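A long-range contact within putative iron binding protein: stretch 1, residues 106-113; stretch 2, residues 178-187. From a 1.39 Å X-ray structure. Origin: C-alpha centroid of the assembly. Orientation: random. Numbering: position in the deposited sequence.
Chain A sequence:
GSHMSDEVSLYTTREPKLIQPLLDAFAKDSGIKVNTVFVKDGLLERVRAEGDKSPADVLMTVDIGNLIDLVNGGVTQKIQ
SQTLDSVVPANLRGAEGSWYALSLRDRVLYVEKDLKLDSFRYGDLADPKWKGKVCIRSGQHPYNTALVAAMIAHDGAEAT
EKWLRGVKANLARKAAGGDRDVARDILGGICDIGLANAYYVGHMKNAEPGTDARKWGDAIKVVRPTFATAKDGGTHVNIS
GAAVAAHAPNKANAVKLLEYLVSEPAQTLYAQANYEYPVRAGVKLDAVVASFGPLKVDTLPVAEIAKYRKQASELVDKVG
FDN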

# COMPACT_ATOMS: atom_id res chain seq x y z
N ASP A 106 -4.50 -0.76 2.17
CA ASP A 106 -5.62 -1.63 1.91
C ASP A 106 -6.47 -1.14 0.78
O ASP A 106 -6.77 0.06 0.67
CB ASP A 106 -6.46 -1.93 3.17
CG ASP A 106 -6.91 -0.71 3.93
OD1 ASP A 106 -6.12 0.23 4.16
OD2 ASP A 106 -8.05 -0.68 4.41
N ARG A 107 -6.86 -2.09 -0.06
CA ARG A 107 -7.69 -1.79 -1.21
C ARG A 107 -9.11 -2.23 -0.89
O ARG A 107 -9.36 -3.39 -0.63
CB ARG A 107 -7.14 -2.46 -2.46
CG ARG A 107 -7.76 -1.95 -3.74
CD ARG A 107 -6.80 -2.00 -4.95
NE ARG A 107 -7.28 -1.34 -6.16
CZ ARG A 107 -7.28 -0.02 -6.32
NH1 ARG A 107 -6.89 0.79 -5.36
NH2 ARG A 107 -7.69 0.49 -7.47
N VAL A 108 -10.00 -1.24 -0.81
CA VAL A 108 -11.32 -1.41 -0.22
C VAL A 108 -12.42 -1.05 -1.22
O VAL A 108 -12.16 -0.73 -2.37
CB VAL A 108 -11.42 -0.58 1.08
CG1 VAL A 108 -10.28 -0.96 2.07
CG2 VAL A 108 -11.38 0.91 0.81
N LEU A 109 -13.67 -1.12 -0.76
CA LEU A 109 -14.83 -0.76 -1.55
C LEU A 109 -15.35 0.59 -1.08
O LEU A 109 -15.70 0.75 0.09
CB LEU A 109 -15.91 -1.82 -1.39
CG LEU A 109 -17.02 -1.79 -2.46
CD1 LEU A 109 -16.51 -2.26 -3.83
CD2 LEU A 109 -18.21 -2.61 -2.02
N TYR A 110 -15.35 1.57 -1.96
CA TYR A 110 -16.07 2.81 -1.71
C TYR A 110 -17.52 2.56 -2.02
O TYR A 110 -17.81 1.92 -3.03
CB TYR A 110 -15.59 3.92 -2.62
CG TYR A 110 -14.16 4.41 -2.46
CD1 TYR A 110 -13.25 3.82 -1.59
CD2 TYR A 110 -13.71 5.50 -3.23
CE1 TYR A 110 -11.94 4.29 -1.51
CE2 TYR A 110 -12.43 5.97 -3.14
CZ TYR A 110 -11.55 5.38 -2.26
OH TYR A 110 -10.24 5.83 -2.25
N VAL A 111 -18.42 3.02 -1.16
CA VAL A 111 -19.85 2.72 -1.26
C VAL A 111 -20.64 4.00 -1.06
O VAL A 111 -20.36 4.75 -0.12
CB VAL A 111 -20.26 1.69 -0.20
CG1 VAL A 111 -21.75 1.38 -0.29
CG2 VAL A 111 -19.40 0.42 -0.33
N GLU A 112 -21.66 4.23 -1.87
CA GLU A 112 -22.56 5.36 -1.66
C GLU A 112 -23.01 5.34 -0.20
O GLU A 112 -23.36 4.27 0.32
CB GLU A 112 -23.76 5.26 -2.58
CG GLU A 112 -24.50 6.56 -2.81
CD GLU A 112 -25.43 6.97 -1.68
OE1 GLU A 112 -25.94 6.09 -0.95
OE2 GLU A 112 -25.64 8.20 -1.53
N LYS A 113 -23.02 6.49 0.46
CA LYS A 113 -23.10 6.53 1.90
C LYS A 113 -24.32 5.84 2.52
O LYS A 113 -24.25 5.36 3.64
CB LYS A 113 -23.01 7.97 2.41
CG LYS A 113 -24.22 8.82 2.02
CD LYS A 113 -24.01 10.29 2.34
CE LYS A 113 -25.20 11.15 1.93
NZ LYS A 113 -26.39 10.91 2.81
N GLY A 178 -8.39 7.99 -11.68
CA GLY A 178 -7.71 7.63 -10.45
C GLY A 178 -8.66 7.07 -9.41
O GLY A 178 -9.85 6.93 -9.61
N ASP A 179 -8.12 6.77 -8.24
CA ASP A 179 -8.92 6.20 -7.17
C ASP A 179 -9.95 7.19 -6.64
O ASP A 179 -11.09 6.81 -6.35
CB ASP A 179 -8.04 5.67 -6.03
CG ASP A 179 -7.60 4.26 -6.21
OD1 ASP A 179 -7.71 3.67 -7.34
OD2 ASP A 179 -7.06 3.63 -5.26
N ARG A 180 -9.57 8.45 -6.49
CA ARG A 180 -10.51 9.45 -6.00
C ARG A 180 -11.68 9.67 -6.96
O ARG A 180 -12.76 10.02 -6.53
CB ARG A 180 -9.82 10.76 -5.64
CG ARG A 180 -8.98 10.61 -4.39
CD ARG A 180 -8.16 11.80 -4.09
NE ARG A 180 -6.90 11.58 -4.74
CZ ARG A 180 -5.73 11.85 -4.22
NH1 ARG A 180 -5.61 12.43 -3.02
NH2 ARG A 180 -4.66 11.59 -4.94
N ASP A 181 -11.45 9.43 -8.25
CA ASP A 181 -12.55 9.52 -9.23
C ASP A 181 -13.69 8.55 -8.94
O ASP A 181 -14.83 8.77 -9.35
CB ASP A 181 -12.05 9.29 -10.65
CG ASP A 181 -11.17 10.41 -11.15
OD1 ASP A 181 -11.36 11.61 -10.76
OD2 ASP A 181 -10.30 10.17 -12.00
N VAL A 182 -13.39 7.46 -8.27
CA VAL A 182 -14.44 6.54 -7.83
C VAL A 182 -15.41 7.27 -6.92
O VAL A 182 -16.63 7.15 -7.06
CB VAL A 182 -13.86 5.29 -7.15
CG1 VAL A 182 -14.96 4.43 -6.55
CG2 VAL A 182 -13.00 4.50 -8.13
N ALA A 183 -14.88 8.02 -5.94
CA ALA A 183 -15.73 8.79 -5.03
C ALA A 183 -16.50 9.90 -5.77
O ALA A 183 -17.71 10.10 -5.56
CB ALA A 183 -14.89 9.38 -3.91
N ARG A 184 -15.81 10.59 -6.66
CA ARG A 184 -16.44 11.61 -7.50
C ARG A 184 -17.66 11.03 -8.23
O ARG A 184 -18.73 11.64 -8.27
CB ARG A 184 -15.45 12.13 -8.53
CG ARG A 184 -16.02 13.17 -9.47
CD ARG A 184 -15.15 13.41 -10.65
NE ARG A 184 -15.09 12.23 -11.51
CZ ARG A 184 -14.27 12.07 -12.53
NH1 ARG A 184 -13.39 13.02 -12.85
NH2 ARG A 184 -14.35 10.95 -13.23
N ASP A 185 -17.48 9.84 -8.80
CA ASP A 185 -18.51 9.27 -9.66
C ASP A 185 -19.63 8.61 -8.87
O ASP A 185 -20.76 8.52 -9.34
CB ASP A 185 -17.88 8.33 -10.66
CG ASP A 185 -17.08 9.06 -11.73
OD1 ASP A 185 -17.20 10.32 -11.87
OD2 ASP A 185 -16.32 8.42 -12.49
N ILE A 186 -19.36 8.18 -7.65
CA ILE A 186 -20.44 7.76 -6.77
C ILE A 186 -21.29 8.97 -6.38
O ILE A 186 -22.54 8.91 -6.43
CB ILE A 186 -19.89 7.02 -5.52
CG1 ILE A 186 -19.32 5.66 -5.93
CG2 ILE A 186 -21.00 6.84 -4.49
CD1 ILE A 186 -18.48 4.96 -4.86
N LEU A 187 -20.64 10.09 -6.05
CA LEU A 187 -21.35 11.33 -5.79
C LEU A 187 -22.21 11.73 -6.98
O LEU A 187 -23.37 12.16 -6.81
CB LEU A 187 -20.36 12.45 -5.44
CG LEU A 187 -20.97 13.85 -5.32
CD1 LEU A 187 -22.10 13.88 -4.31
CD2 LEU A 187 -19.88 14.85 -4.97

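How does a strand lie against a helix here? Strand 106-112 and the helix ending at Leu187 run almost parallel, their N-to-C directions 16° apart and their axes approaching to 8.6 Å. Contact follows the length of the pair: Arg107 meets Asp179 at one end, Tyr110 lies across the middle, and Glu112 packs on Ile186 at the other. The strand's alternation sets part of the pattern, for Tyr110 points toward the helix while its neighbours Leu109 and Val111 point away. The backbones are nearest at Glu112 and Ile186, whose CA atoms are 6.0 Å apart. Together the two stretches bury 356 Å².

What is the main bump, and what hollow receives it? Tyr110 gives up 102 Å² to the helix, the largest share of any residue in the contact. With chi1 near -65° (m), its ring slants over the helix, its OH end leading back toward Asp179, and occupies a hollow walled by Asp179, Val182 and Ala183. Ring atom CD2 of Tyr110 is 3.7 Å from Val182 CG1 and 4.1 Å from Ala183 CB. Alanine suits this place: its single methyl takes up little room, and the edge of the ring comes close to the helix backbone, with Tyr110 CD2 3.9 Å from Ala183 N. Farther along, Tyr110 CE2 comes within 3.6 Å of Asp179 O. The hydroxyl is hydrogen-bonded elsewhere in the structure, so the buried ring carries no unsatisfied polar tip.

What does the helix push back toward the strand? Ile186 points toward it and loses 76 Å², its two branches reaching different parts of the strand. CD1 of Ile186 lies 3.8 Å from Tyr110 CB and 3.6 Å from Tyr110 O, at the root of the aromatic side chain. CG2 of Ile186 instead sits 3.6 Å from Glu112 CA and 3.7 Å from Glu112 CB. A branched aliphatic side chain can fill both places at once, and the glutamate offers it carbon while its carboxylate extends beyond.

Why is there a charged pair at the other end? Arg107 starts out sideways, but its long side chain carries the guanidinium to Asp179, which points toward the strand. Two nearly straight hydrogen bonds form a salt bridge: Arg107 NH1 to Asp179 OD2 at 2.8 Å and Arg107 NH2 to Asp179 OD1 at 3.2 Å. The carboxylate thus meets the guanidinium with both oxygens, and OD2 lies near its plane, at the edge. Both residues are buried, so the pairing balances charges that would otherwise be costly to enclose.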